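Local coordinates for protein beta-fructofuranosidase (Bifidobacterium adolescentis, PDB 6NOB) that probably hydrolyses terminal non-reducing beta-D-fructofuranoside residues, as in sucrose, releasing fructose, at residues A[517-525]-A[625-633]; A[573-583]-A[595-605]. One frame throughout, in Å; residues are numbered along the deposited sequence.

Contact 1: A[517-525]-A[625-633]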
ATOM      1  N   GLY A 517     -22.534  12.115   6.304  1.00 51.70           N
ATOM      2  CA  GLY A 517     -21.658  11.738   5.213  1.00 51.29           C
ATOM      3  C   GLY A 517     -21.121  10.327   5.278  1.00 47.69           C
ATOM      4  O   GLY A 517     -20.208   9.993   4.516  1.00 48.82           O
ATOM      5  N   ASN A 518     -21.660   9.493   6.171  1.00 47.94           N
ATOM      6  CA  ASN A 518     -21.232   8.101   6.345  1.00 52.33           C
ATOM      7  C   ASN A 518     -19.729   7.998   6.600  1.00 56.07           C
ATOM      8  O   ASN A 518     -19.058   7.088   6.110  1.00 55.34           O
ATOM      9  CB  ASN A 518     -21.641   7.237   5.152  1.00 47.87           C
ATOM     10  CG  ASN A 518     -21.949   5.809   5.556  1.00 51.88           C
ATOM     11  OD1 ASN A 518     -21.670   5.403   6.685  1.00 48.48           O
ATOM     12  ND2 ASN A 518     -22.535   5.040   4.640  1.00 49.69           N
ATOM     13  N   ALA A 519     -19.198   8.938   7.378  1.00 52.49           N
ATOM     14  CA  ALA A 519     -17.798   8.918   7.789  1.00 49.67           C
ATOM     15  C   ALA A 519     -17.742   9.302   9.257  1.00 47.22           C
ATOM     16  O   ALA A 519     -18.078  10.435   9.611  1.00 50.45           O
ATOM     17  CB  ALA A 519     -16.954   9.875   6.942  1.00 47.09           C
ATOM     18  N   TYR A 520     -17.323   8.367  10.108  1.00 47.18           N
ATOM     19  CA  TYR A 520     -17.382   8.592  11.546  1.00 44.83           C
ATOM     20  C   TYR A 520     -16.274   7.822  12.250  1.00 41.67           C
ATOM     21  O   TYR A 520     -15.626   6.942  11.677  1.00 44.00           O
ATOM     22  CB  TYR A 520     -18.745   8.182  12.117  1.00 43.56           C
ATOM     23  CG  TYR A 520     -19.034   6.698  12.022  1.00 40.74           C
ATOM     24  CD1 TYR A 520     -19.620   6.157  10.885  1.00 39.38           C
ATOM     25  CD2 TYR A 520     -18.723   5.839  13.071  1.00 41.17           C
ATOM     26  CE1 TYR A 520     -19.891   4.802  10.792  1.00 42.45           C
ATOM     27  CE2 TYR A 520     -18.986   4.484  12.987  1.00 44.39           C
ATOM     28  CZ  TYR A 520     -19.572   3.972  11.847  1.00 45.92           C
ATOM     29  OH  TYR A 520     -19.838   2.623  11.759  1.00 49.05           O
ATOM     30  N   TYR A 521     -16.082   8.166  13.519  1.00 42.62           N
ATOM     31  CA  TYR A 521     -15.209   7.452  14.436  1.00 39.90           C
ATOM     32  C   TYR A 521     -16.034   7.038  15.647  1.00 44.24           C
ATOM     33  O   TYR A 521     -16.914   7.784  16.086  1.00 49.65           O
ATOM     34  CB  TYR A 521     -14.021   8.335  14.856  1.00 39.62           C
ATOM     35  CG  TYR A 521     -13.357   7.948  16.160  1.00 40.54           C
ATOM     36  CD1 TYR A 521     -13.790   8.475  17.371  1.00 43.50           C
ATOM     37  CD2 TYR A 521     -12.285   7.067  16.176  1.00 39.67           C
ATOM     38  CE1 TYR A 521     -13.184   8.123  18.561  1.00 48.02           C
ATOM     39  CE2 TYR A 521     -11.671   6.715  17.359  1.00 42.08           C
ATOM     40  CZ  TYR A 521     -12.124   7.243  18.549  1.00 46.54           C
ATOM     41  OH  TYR A 521     -11.516   6.889  19.731  1.00 47.96           O
ATOM     42  N   ALA A 522     -15.761   5.851  16.186  1.00 41.69           N
ATOM     43  CA  ALA A 522     -16.486   5.383  17.363  1.00 43.93           C
ATOM     44  C   ALA A 522     -15.543   4.676  18.324  1.00 45.40           C
ATOM     45  O   ALA A 522     -14.743   3.833  17.908  1.00 44.06           O
ATOM     46  CB  ALA A 522     -17.633   4.448  16.973  1.00 40.31           C
ATOM     47  N   ASN A 523     -15.650   5.021  19.606  1.00 45.37           N
ATOM     48  CA  ASN A 523     -14.902   4.379  20.684  1.00 46.91           C
ATOM     49  C   ASN A 523     -15.917   3.808  21.668  1.00 46.52           C
ATOM     50  O   ASN A 523     -16.611   4.564  22.358  1.00 49.68           O
ATOM     51  CB  ASN A 523     -13.962   5.373  21.367  1.00 51.60           C
ATOM     52  CG  ASN A 523     -13.116   4.731  22.453  1.00 53.11           C
ATOM     53  OD1 ASN A 523     -13.063   3.508  22.573  1.00 57.35           O
ATOM     54  ND2 ASN A 523     -12.447   5.558  23.248  1.00 49.15           N
ATOM     55  N   VAL A 524     -16.008   2.482  21.730  1.00 42.95           N
ATOM     56  CA  VAL A 524     -17.003   1.789  22.542  1.00 46.07           C
ATOM     57  C   VAL A 524     -16.284   0.974  23.609  1.00 51.76           C
ATOM     58  O   VAL A 524     -15.322   0.258  23.308  1.00 47.87           O
ATOM     59  CB  VAL A 524     -17.905   0.884  21.682  1.00 46.43           C
ATOM     60  CG1 VAL A 524     -18.982   0.229  22.541  1.00 42.09           C
ATOM     61  CG2 VAL A 524     -18.527   1.683  20.549  1.00 42.86           C
ATOM     62  N   HIS A 525     -16.758   1.080  24.850  1.00 52.35           N
ATOM     63  CA  HIS A 525     -16.204   0.346  25.982  1.00 50.47           C
ATOM     64  C   HIS A 525     -17.234  -0.659  26.477  1.00 49.55           C
ATOM     65  O   HIS A 525     -18.334  -0.275  26.890  1.00 54.43           O
ATOM     66  CB  HIS A 525     -15.803   1.297  27.109  1.00 53.33           C
ATOM     67  CG  HIS A 525     -14.532   2.039  26.842  1.00 53.44           C
ATOM     68  ND1 HIS A 525     -13.292   1.448  26.941  1.00 54.38           N
ATOM     69  CD2 HIS A 525     -14.310   3.321  26.467  1.00 53.82           C
ATOM     70  CE1 HIS A 525     -12.359   2.336  26.644  1.00 54.01           C
ATOM     71  NE2 HIS A 525     -12.951   3.480  26.353  1.00 54.75           N
ATOM     72  N   ASP A 625     -20.416   0.263  28.693  1.00 66.48           N
ATOM     73  CA  ASP A 625     -19.964   1.255  29.663  1.00 63.59           C
ATOM     74  C   ASP A 625     -20.031   2.670  29.095  1.00 60.24           C
ATOM     75  O   ASP A 625     -20.518   3.589  29.761  1.00 63.15           O
ATOM     76  CB  ASP A 625     -18.542   0.932  30.129  1.00 64.07           C
ATOM     77  CG  ASP A 625     -18.513  -0.065  31.279  1.00 65.70           C
ATOM     78  OD1 ASP A 625     -19.502  -0.138  32.039  1.00 62.74           O
ATOM     79  OD2 ASP A 625     -17.493  -0.773  31.424  1.00 66.62           O
ATOM     80  N   ALA A 626     -19.549   2.867  27.869  1.00 56.72           N
ATOM     81  CA  ALA A 626     -19.486   4.207  27.301  1.00 55.22           C
ATOM     82  C   ALA A 626     -19.444   4.117  25.784  1.00 52.46           C
ATOM     83  O   ALA A 626     -19.008   3.112  25.214  1.00 50.28           O
ATOM     84  CB  ALA A 626     -18.268   4.981  27.822  1.00 50.14           C
ATOM     85  N   VAL A 627     -19.901   5.191  25.139  1.00 51.69           N
ATOM     86  CA  VAL A 627     -19.885   5.318  23.684  1.00 53.13           C
ATOM     87  C   VAL A 627     -19.397   6.719  23.336  1.00 52.51           C
ATOM     88  O   VAL A 627     -20.021   7.712  23.727  1.00 60.17           O
ATOM     89  CB  VAL A 627     -21.268   5.061  23.057  1.00 51.19           C
ATOM     90  CG1 VAL A 627     -21.270   5.460  21.588  1.00 45.57           C
ATOM     91  CG2 VAL A 627     -21.662   3.600  23.210  1.00 48.91           C
ATOM     92  N   ASP A 628     -18.289   6.799  22.600  1.00 48.56           N
ATOM     93  CA  ASP A 628     -17.706   8.062  22.146  1.00 47.44           C
ATOM     94  C   ASP A 628     -17.704   8.022  20.622  1.00 44.18           C
ATOM     95  O   ASP A 628     -16.824   7.404  20.016  1.00 48.62           O
ATOM     96  CB  ASP A 628     -16.300   8.248  22.718  1.00 48.70           C
ATOM     97  CG  ASP A 628     -15.591   9.484  22.178  1.00 51.42           C
ATOM     98  OD1 ASP A 628     -16.241  10.329  21.528  1.00 57.12           O
ATOM     99  OD2 ASP A 628     -14.372   9.613  22.418  1.00 53.68           O
ATOM    100  N   ALA A 629     -18.689   8.669  20.004  1.00 47.22           N
ATOM    101  CA  ALA A 629     -18.838   8.687  18.555  1.00 45.58           C
ATOM    102  C   ALA A 629     -18.644  10.107  18.046  1.00 47.55           C
ATOM    103  O   ALA A 629     -19.171  11.058  18.634  1.00 43.72           O
ATOM    104  CB  ALA A 629     -20.207   8.151  18.132  1.00 42.82           C
ATOM    105  N   ARG A 630     -17.888  10.245  16.957  1.00 47.63           N
ATOM    106  CA  ARG A 630     -17.559  11.548  16.396  1.00 48.25           C
ATOM    107  C   ARG A 630     -17.573  11.471  14.877  1.00 47.49           C
ATOM    108  O   ARG A 630     -17.224  10.444  14.288  1.00 45.94           O
ATOM    109  CB  ARG A 630     -16.180  12.046  16.867  1.00 45.43           C
ATOM    110  CG  ARG A 630     -16.005  12.104  18.377  1.00 54.26           C
ATOM    111  CD  ARG A 630     -14.614  12.564  18.775  1.00 53.59           C
ATOM    112  NE  ARG A 630     -14.246  12.036  20.086  1.00 56.09           N
ATOM    113  CZ  ARG A 630     -13.234  12.485  20.823  1.00 53.80           C
ATOM    114  NH1 ARG A 630     -12.477  13.483  20.385  1.00 42.48           N
ATOM    115  NH2 ARG A 630     -12.981  11.933  22.001  1.00 55.01           N
ATOM    116  N   ALA A 631     -17.968  12.576  14.250  1.00 47.85           N
ATOM    117  CA  ALA A 631     -17.893  12.687  12.801  1.00 50.98           C
ATOM    118  C   ALA A 631     -16.439  12.662  12.343  1.00 48.77           C
ATOM    119  O   ALA A 631     -15.541  13.162  13.024  1.00 49.02           O
ATOM    120  CB  ALA A 631     -18.570  13.973  12.328  1.00 40.59           C
ATOM    121  N   LEU A 632     -16.210  12.071  11.174  1.00 41.09           N
ATOM    122  CA  LEU A 632     -14.870  11.962  10.614  1.00 42.29           C
ATOM    123  C   LEU A 632     -14.653  13.069   9.591  1.00 46.89           C
ATOM    124  O   LEU A 632     -15.496  13.288   8.716  1.00 49.80           O
ATOM    125  CB  LEU A 632     -14.651  10.589   9.974  1.00 40.19           C
ATOM    126  CG  LEU A 632     -13.198  10.147   9.772  1.00 37.72           C
ATOM    127  CD1 LEU A 632     -12.548   9.815  11.107  1.00 39.35           C
ATOM    128  CD2 LEU A 632     -13.125   8.955   8.839  1.00 35.66           C
ATOM    129  N   ASN A 633     -13.525  13.766   9.709  1.00 43.07           N
ATOM    130  CA  ASN A 633     -13.188  14.821   8.768  1.00 44.66           C
ATOM    131  C   ASN A 633     -12.695  14.229   7.449  1.00 47.82           C
ATOM    132  O   ASN A 633     -12.354  13.048   7.349  1.00 45.66           O
ATOM    133  CB  ASN A 633     -12.105  15.734   9.341  1.00 43.54           C
ATOM    134  CG  ASN A 633     -12.568  16.504  10.557  1.00 46.34           C
ATOM    135  OD1 ASN A 633     -13.713  16.949  10.631  1.00 46.47           O
ATOM    136  ND2 ASN A 633     -11.673  16.671  11.522  1.00 45.23           N
TER
HETATM  137  O   HOH W   1     -11.990   8.451  22.337  1.00 42.01           O

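Contact 2: A[573-583]-A[595-605]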
ATOM      1  N   PHE A 573     -13.980 -13.627   9.703  1.00 49.90           N
ATOM      2  CA  PHE A 573     -13.044 -12.567  10.084  1.00 48.72           C
ATOM      3  C   PHE A 573     -12.824 -12.564  11.600  1.00 45.77           C
ATOM      4  O   PHE A 573     -13.080 -11.587  12.300  1.00 47.00           O
ATOM      5  CB  PHE A 573     -13.543 -11.216   9.588  1.00 47.75           C
ATOM      6  CG  PHE A 573     -13.678 -11.137   8.096  1.00 47.88           C
ATOM      7  CD1 PHE A 573     -12.556 -11.068   7.284  1.00 48.56           C
ATOM      8  CD2 PHE A 573     -14.927 -11.137   7.503  1.00 47.79           C
ATOM      9  CE1 PHE A 573     -12.680 -10.996   5.906  1.00 45.63           C
ATOM     10  CE2 PHE A 573     -15.061 -11.064   6.130  1.00 51.35           C
ATOM     11  CZ  PHE A 573     -13.936 -10.995   5.329  1.00 48.13           C
ATOM     12  N   ASP A 574     -12.333 -13.701  12.094  1.00 48.31           N
ATOM     13  CA  ASP A 574     -12.053 -13.865  13.515  1.00 44.47           C
ATOM     14  C   ASP A 574     -10.977 -12.885  13.966  1.00 46.43           C
ATOM     15  O   ASP A 574      -9.887 -12.832  13.390  1.00 49.93           O
ATOM     16  CB  ASP A 574     -11.609 -15.305  13.785  1.00 44.88           C
ATOM     17  CG  ASP A 574     -11.592 -15.658  15.264  1.00 46.90           C
ATOM     18  OD1 ASP A 574     -11.454 -14.751  16.110  1.00 51.42           O
ATOM     19  OD2 ASP A 574     -11.710 -16.861  15.579  1.00 52.66           O
ATOM     20  N   SER A 575     -11.283 -12.113  15.015  1.00 48.80           N
ATOM     21  CA  SER A 575     -10.319 -11.135  15.515  1.00 47.48           C
ATOM     22  C   SER A 575      -9.070 -11.805  16.073  1.00 47.27           C
ATOM     23  O   SER A 575      -8.000 -11.186  16.109  1.00 47.84           O
ATOM     24  CB  SER A 575     -10.965 -10.247  16.581  1.00 46.46           C
ATOM     25  OG  SER A 575     -10.998 -10.893  17.842  1.00 49.81           O
ATOM     26  N   GLY A 576      -9.182 -13.056  16.514  1.00 45.78           N
ATOM     27  CA  GLY A 576      -8.038 -13.791  17.008  1.00 45.09           C
ATOM     28  C   GLY A 576      -7.662 -13.523  18.448  1.00 46.79           C
ATOM     29  O   GLY A 576      -6.601 -13.978  18.889  1.00 49.15           O
ATOM     30  N   ILE A 577      -8.486 -12.794  19.197  1.00 46.46           N
ATOM     31  CA  ILE A 577      -8.221 -12.530  20.604  1.00 49.27           C
ATOM     32  C   ILE A 577      -9.493 -12.772  21.403  1.00 50.49           C
ATOM     33  O   ILE A 577     -10.606 -12.775  20.870  1.00 47.53           O
ATOM     34  CB  ILE A 577      -7.702 -11.096  20.856  1.00 44.07           C
ATOM     35  CG1 ILE A 577      -8.822 -10.077  20.644  1.00 41.32           C
ATOM     36  CG2 ILE A 577      -6.503 -10.786  19.969  1.00 41.75           C
ATOM     37  CD1 ILE A 577      -8.477  -8.692  21.138  1.00 44.21           C
ATOM     38  N   THR A 578      -9.310 -12.978  22.701  1.00 49.28           N
ATOM     39  CA  THR A 578     -10.411 -13.106  23.638  1.00 54.00           C
ATOM     40  C   THR A 578     -10.534 -11.834  24.469  1.00 56.66           C
ATOM     41  O   THR A 578      -9.638 -10.985  24.495  1.00 47.68           O
ATOM     42  CB  THR A 578     -10.209 -14.314  24.558  1.00 59.14           C
ATOM     43  OG1 THR A 578      -8.888 -14.276  25.113  1.00 55.40           O
ATOM     44  CG2 THR A 578     -10.382 -15.609  23.782  1.00 43.85           C
ATOM     45  N   ASP A 579     -11.674 -11.709  25.148  1.00 59.64           N
ATOM     46  CA  ASP A 579     -11.908 -10.653  26.132  1.00 55.97           C
ATOM     47  C   ASP A 579     -11.741  -9.260  25.516  1.00 54.88           C
ATOM     48  O   ASP A 579     -10.950  -8.433  25.976  1.00 57.31           O
ATOM     49  CB  ASP A 579     -10.990 -10.837  27.345  1.00 54.68           C
ATOM     50  CG  ASP A 579     -11.254 -12.137  28.080  1.00 62.44           C
ATOM     51  OD1 ASP A 579     -12.404 -12.345  28.525  1.00 63.75           O
ATOM     52  OD2 ASP A 579     -10.312 -12.949  28.208  1.00 64.18           O
ATOM     53  N   VAL A 580     -12.511  -9.013  24.456  1.00 51.30           N
ATOM     54  CA  VAL A 580     -12.560  -7.682  23.865  1.00 48.76           C
ATOM     55  C   VAL A 580     -13.366  -6.765  24.773  1.00 49.57           C
ATOM     56  O   VAL A 580     -14.500  -7.084  25.155  1.00 48.66           O
ATOM     57  CB  VAL A 580     -13.165  -7.738  22.454  1.00 46.97           C
ATOM     58  CG1 VAL A 580     -13.298  -6.338  21.879  1.00 38.43           C
ATOM     59  CG2 VAL A 580     -12.319  -8.618  21.541  1.00 43.61           C
ATOM     60  N   ARG A 581     -12.782  -5.623  25.133  1.00 44.64           N
ATOM     61  CA  ARG A 581     -13.467  -4.681  26.011  1.00 48.78           C
ATOM     62  C   ARG A 581     -13.536  -3.293  25.389  1.00 48.53           C
ATOM     63  O   ARG A 581     -14.460  -2.525  25.678  1.00 51.02           O
ATOM     64  CB  ARG A 581     -12.776  -4.618  27.374  1.00 45.40           C
ATOM     65  CG  ARG A 581     -12.830  -5.918  28.153  1.00 45.01           C
ATOM     66  CD  ARG A 581     -14.260  -6.307  28.492  1.00 47.67           C
ATOM     67  NE  ARG A 581     -14.310  -7.569  29.224  1.00 53.49           N
ATOM     68  CZ  ARG A 581     -14.379  -8.766  28.649  1.00 53.71           C
ATOM     69  NH1 ARG A 581     -14.415  -9.861  29.395  1.00 57.24           N
ATOM     70  NH2 ARG A 581     -14.414  -8.870  27.328  1.00 53.31           N
ATOM     71  N   GLN A 582     -12.567  -2.954  24.544  1.00 46.52           N
ATOM     72  CA  GLN A 582     -12.566  -1.688  23.824  1.00 46.50           C
ATOM     73  C   GLN A 582     -12.660  -1.957  22.331  1.00 47.98           C
ATOM     74  O   GLN A 582     -11.885  -2.750  21.787  1.00 45.37           O
ATOM     75  CB  GLN A 582     -11.313  -0.862  24.127  1.00 40.85           C
ATOM     76  CG  GLN A 582     -11.337   0.513  23.477  1.00 45.91           C
ATOM     77  CD  GLN A 582     -10.140   1.368  23.843  1.00 48.25           C
ATOM     78  OE1 GLN A 582      -9.131   0.869  24.345  1.00 48.42           O
ATOM     79  NE2 GLN A 582     -10.247   2.667  23.592  1.00 47.33           N
ATOM     80  N   VAL A 583     -13.609  -1.296  21.674  1.00 48.77           N
ATOM     81  CA  VAL A 583     -13.771  -1.359  20.227  1.00 45.94           C
ATOM     82  C   VAL A 583     -13.640   0.056  19.682  1.00 49.30           C
ATOM     83  O   VAL A 583     -14.430   0.940  20.038  1.00 52.36           O
ATOM     84  CB  VAL A 583     -15.119  -1.976  19.824  1.00 45.27           C
ATOM     85  CG1 VAL A 583     -15.286  -1.920  18.314  1.00 42.54           C
ATOM     86  CG2 VAL A 583     -15.221  -3.407  20.325  1.00 48.57           C
ATOM     87  N   PHE A 595      -9.976  -1.359  15.629  1.00 38.61           N
ATOM     88  CA  PHE A 595      -8.900  -1.641  16.568  1.00 38.33           C
ATOM     89  C   PHE A 595      -9.502  -2.066  17.899  1.00 39.03           C
ATOM     90  O   PHE A 595     -10.355  -1.365  18.452  1.00 40.06           O
ATOM     91  CB  PHE A 595      -7.992  -0.417  16.730  1.00 35.71           C
ATOM     92  CG  PHE A 595      -7.382   0.037  15.437  1.00 39.83           C
ATOM     93  CD1 PHE A 595      -8.042   0.946  14.625  1.00 37.17           C
ATOM     94  CD2 PHE A 595      -6.167  -0.477  15.013  1.00 39.53           C
ATOM     95  CE1 PHE A 595      -7.493   1.347  13.423  1.00 37.55           C
ATOM     96  CE2 PHE A 595      -5.612  -0.079  13.814  1.00 38.05           C
ATOM     97  CZ  PHE A 595      -6.275   0.836  13.017  1.00 40.39           C
ATOM     98  N   LEU A 596      -9.068  -3.218  18.401  1.00 39.62           N
ATOM     99  CA  LEU A 596      -9.619  -3.806  19.613  1.00 43.24           C
ATOM    100  C   LEU A 596      -8.589  -3.773  20.733  1.00 47.55           C
ATOM    101  O   LEU A 596      -7.395  -3.988  20.498  1.00 52.66           O
ATOM    102  CB  LEU A 596     -10.070  -5.247  19.363  1.00 45.51           C
ATOM    103  CG  LEU A 596     -11.023  -5.452  18.184  1.00 48.37           C
ATOM    104  CD1 LEU A 596     -11.494  -6.893  18.121  1.00 46.49           C
ATOM    105  CD2 LEU A 596     -12.208  -4.510  18.293  1.00 50.51           C
ATOM    106  N   ASN A 597      -9.065  -3.503  21.950  1.00 45.97           N
ATOM    107  CA  ASN A 597      -8.225  -3.493  23.147  1.00 45.60           C
ATOM    108  C   ASN A 597      -7.005  -2.590  22.966  1.00 46.90           C
ATOM    109  O   ASN A 597      -5.890  -2.927  23.370  1.00 45.36           O
ATOM    110  CB  ASN A 597      -7.802  -4.912  23.529  1.00 38.64           C
ATOM    111  CG  ASN A 597      -8.914  -5.685  24.210  1.00 41.82           C
ATOM    112  OD1 ASN A 597     -10.031  -5.190  24.356  1.00 45.71           O
ATOM    113  ND2 ASN A 597      -8.612  -6.908  24.633  1.00 44.55           N
ATOM    114  N   GLY A 598      -7.221  -1.431  22.347  1.00 44.79           N
ATOM    115  CA  GLY A 598      -6.143  -0.483  22.148  1.00 42.59           C
ATOM    116  C   GLY A 598      -5.096  -0.912  21.148  1.00 47.06           C
ATOM    117  O   GLY A 598      -3.966  -0.420  21.200  1.00 46.03           O
ATOM    118  N   GLY A 599      -5.436  -1.818  20.238  1.00 46.17           N
ATOM    119  CA  GLY A 599      -4.502  -2.283  19.240  1.00 43.36           C
ATOM    120  C   GLY A 599      -3.982  -3.687  19.438  1.00 42.34           C
ATOM    121  O   GLY A 599      -3.050  -4.084  18.730  1.00 40.68           O
ATOM    122  N   GLN A 600      -4.537  -4.441  20.390  1.00 39.97           N
ATOM    123  CA  GLN A 600      -4.163  -5.843  20.538  1.00 41.93           C
ATOM    124  C   GLN A 600      -4.364  -6.595  19.231  1.00 46.11           C
ATOM    125  O   GLN A 600      -3.554  -7.457  18.865  1.00 47.00           O
ATOM    126  CB  GLN A 600      -4.975  -6.476  21.666  1.00 41.77           C
ATOM    127  CG  GLN A 600      -4.542  -7.874  22.053  1.00 41.83           C
ATOM    128  CD  GLN A 600      -5.352  -8.420  23.210  1.00 46.68           C
ATOM    129  OE1 GLN A 600      -6.034  -7.672  23.915  1.00 45.67           O
ATOM    130  NE2 GLN A 600      -5.292  -9.732  23.407  1.00 46.05           N
ATOM    131  N   THR A 601      -5.430  -6.268  18.506  1.00 42.44           N
ATOM    132  CA  THR A 601      -5.645  -6.760  17.157  1.00 36.90           C
ATOM    133  C   THR A 601      -6.324  -5.662  16.349  1.00 39.10           C
ATOM    134  O   THR A 601      -7.041  -4.819  16.897  1.00 46.39           O
ATOM    135  CB  THR A 601      -6.483  -8.049  17.151  1.00 36.35           C
ATOM    136  OG1 THR A 601      -6.508  -8.601  15.828  1.00 36.26           O
ATOM    137  CG2 THR A 601      -7.902  -7.770  17.610  1.00 33.04           C
ATOM    138  N   ALA A 602      -6.064  -5.660  15.046  1.00 38.04           N
ATOM    139  CA  ALA A 602      -6.652  -4.697  14.126  1.00 38.25           C
ATOM    140  C   ALA A 602      -7.315  -5.444  12.978  1.00 42.33           C
ATOM    141  O   ALA A 602      -6.807  -6.474  12.528  1.00 42.97           O
ATOM    142  CB  ALA A 602      -5.599  -3.729  13.582  1.00 28.68           C
ATOM    143  N   GLY A 603      -8.450  -4.923  12.511  1.00 42.85           N
ATOM    144  CA  GLY A 603      -9.171  -5.541  11.412  1.00 40.68           C
ATOM    145  C   GLY A 603      -9.812  -4.532  10.484  1.00 46.60           C
ATOM    146  O   GLY A 603     -10.459  -3.586  10.945  1.00 45.82           O
ATOM    147  N   SER A 604      -9.655  -4.728   9.176  1.00 45.85           N
ATOM    148  CA  SER A 604     -10.080  -3.724   8.209  1.00 46.71           C
ATOM    149  C   SER A 604     -10.370  -4.388   6.870  1.00 41.71           C
ATOM    150  O   SER A 604      -9.869  -5.476   6.573  1.00 42.75           O
ATOM    151  CB  SER A 604      -9.018  -2.633   8.046  1.00 47.21           C
ATOM    152  OG  SER A 604      -7.786  -3.181   7.620  1.00 49.36           O
ATOM    153  N   MET A 605     -11.183  -3.706   6.061  1.00 38.46           N
ATOM    154  CA  MET A 605     -11.557  -4.181   4.732  1.00 41.89           C
ATOM    155  C   MET A 605     -12.352  -3.096   4.021  1.00 45.99           C
ATOM    156  O   MET A 605     -12.922  -2.202   4.655  1.00 49.86           O
ATOM    157  CB  MET A 605     -12.382  -5.471   4.798  1.00 43.59           C
ATOM    158  CG  MET A 605     -13.799  -5.267   5.315  1.00 46.02           C
ATOM    159  SD  MET A 605     -14.713  -6.813   5.469  1.00 48.76           S
ATOM    160  CE  MET A 605     -13.741  -7.650   6.719  1.00 37.03           C
TER
HETATM  161  O   HOH W   2      -7.267 -10.659  25.533  1.00 48.49           O

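Contact 1: A[517-525]-A[625-633]
Asn523 and Asp628 face each other across an antiparallel strand pair with matching first torsions: each holds CG anti to its own backbone N (chi1 -177° and 175°), and Asn523 CB meets Asp628 CB at 3.9 Å. Tyr521, turned in a similar sense, sends its ring along the same face, where Arg630 CB lies at the ring edge. One water, in the plane of that ring, joins the three polar ends: it donates to Tyr521 OH and to Asp628 OD2, the latter at 2.7 Å, and accepts from Asn523 ND2. Arg630 grips Asp628 side-on within its own strand; NE reaches OD1, while NH2 meets the syn lone pair of OD2 at 2.7 Å in a salt bridge. This fixes the carboxylate's rotation, and Arg501 adds a second positive partner at OD1. Beneath these side chains the backbones bond in pairs, Tyr521 with Arg630 and Asn523 with Asp628, the Tyr521 N to Arg630 O bond being 2.7 Å long and nearly straight. At one end a classic beta bulge sets Asp625 and Ala626 opposite the single residue His525, with Asp625 N bonded to His525 O at 2.8 Å. At the other end Leu632 CB packs on Ala519 CB at 3.9 Å. Ala522, Val524, Val627 and Ala629 form the opposite face, which packs on strands 510-515 and 614-620 of the second sheet of a beta-sandwich. Within its own sheet the pair lies between strand 498-501, beside 624-632, and strand 582-588, whose Glu584 bonds Tyr521 OH and whose Gln582 bonds Asn523 OD1.

Contact 2: A[573-583]-A[595-605]
In the C-terminal beta-sandwich this contact runs from 573-574, an outermost strand of the seven-stranded sheet, through the loop to 582-583, and meets the turn after the hairpin of strands 582-588 and 591-596 and strand 601-606 of the six-stranded sheet. Asn597, in that turn, bonds the loop backbone through both ends of its amide. OD1 accepts from Arg581 N in the carbonyl plane at 2.9 Å and, weakly, from Gln582 N; ND2 donates to Asp579 O at 3.1 Å and, within the turn, to Gln600 OE1 at 2.8 Å. Both ND2 acceptors lie within 4° of the amide plane, so the rotation of the amide and its O/N assignment are fixed. Asn597 N adds a backbone bond to Gln582 O. An alanine here would probably leave Arg581 N and Asp579 O without their side-chain mates and deprive Gln600 OE1 of its amide partner. Ile577 packs beside these amides: its CG1 sits between the backbone N and carbonyl carbon (chi1 71°), and CD1 reaches Thr601 CG2 at 3.7 Å and the Gln600 amide. Thr601 OG1 donates to Ser575 O at 3.0 Å, again in the carbonyl plane. Leu596 spreads its two methyls, CD1 touching Ser575 CB and Val580 CG2, CD2 against Val583 CG2. Farther along, the Met605 chain bends at chi3 (64°) and places CE 3.4 Å from the Phe573 ring centroid, squarely over one face: a CH-pi and Met-aromatic contact. Phe573 and Met605 both also rest on Leu561 of strand 558-564, the neighbour of 573-574 in its own sheet; that sheet faces the one holding Met605, whereas Phe595 and Ala602 touch Arg476 of strand 468-481.

The centres of contacts 1 and 2 lie about 16 Å apart, and both contacts reach the six-stranded antiparallel sheet of the C-terminal beta-sandwich; contact 2 also takes in strand 573-574 of the seven-stranded sheet. Both segments of contact 2 fall between the two strands of contact 1 in the sequence. Neighbouring strands 519-526 and 582-588 connect them directly, through Val524 N to Val583 O at 2.8 Å, a probable hydrogen bond, and through packing of His525 on Gln582. The strand order is 498-501, 624-632, 519-526, 582-588, 591-596, 601-606. From the last, Ser604 bonds Asp430 and Arg476, joining the sandwich to the family 32 N-terminal (beta-propeller) domain.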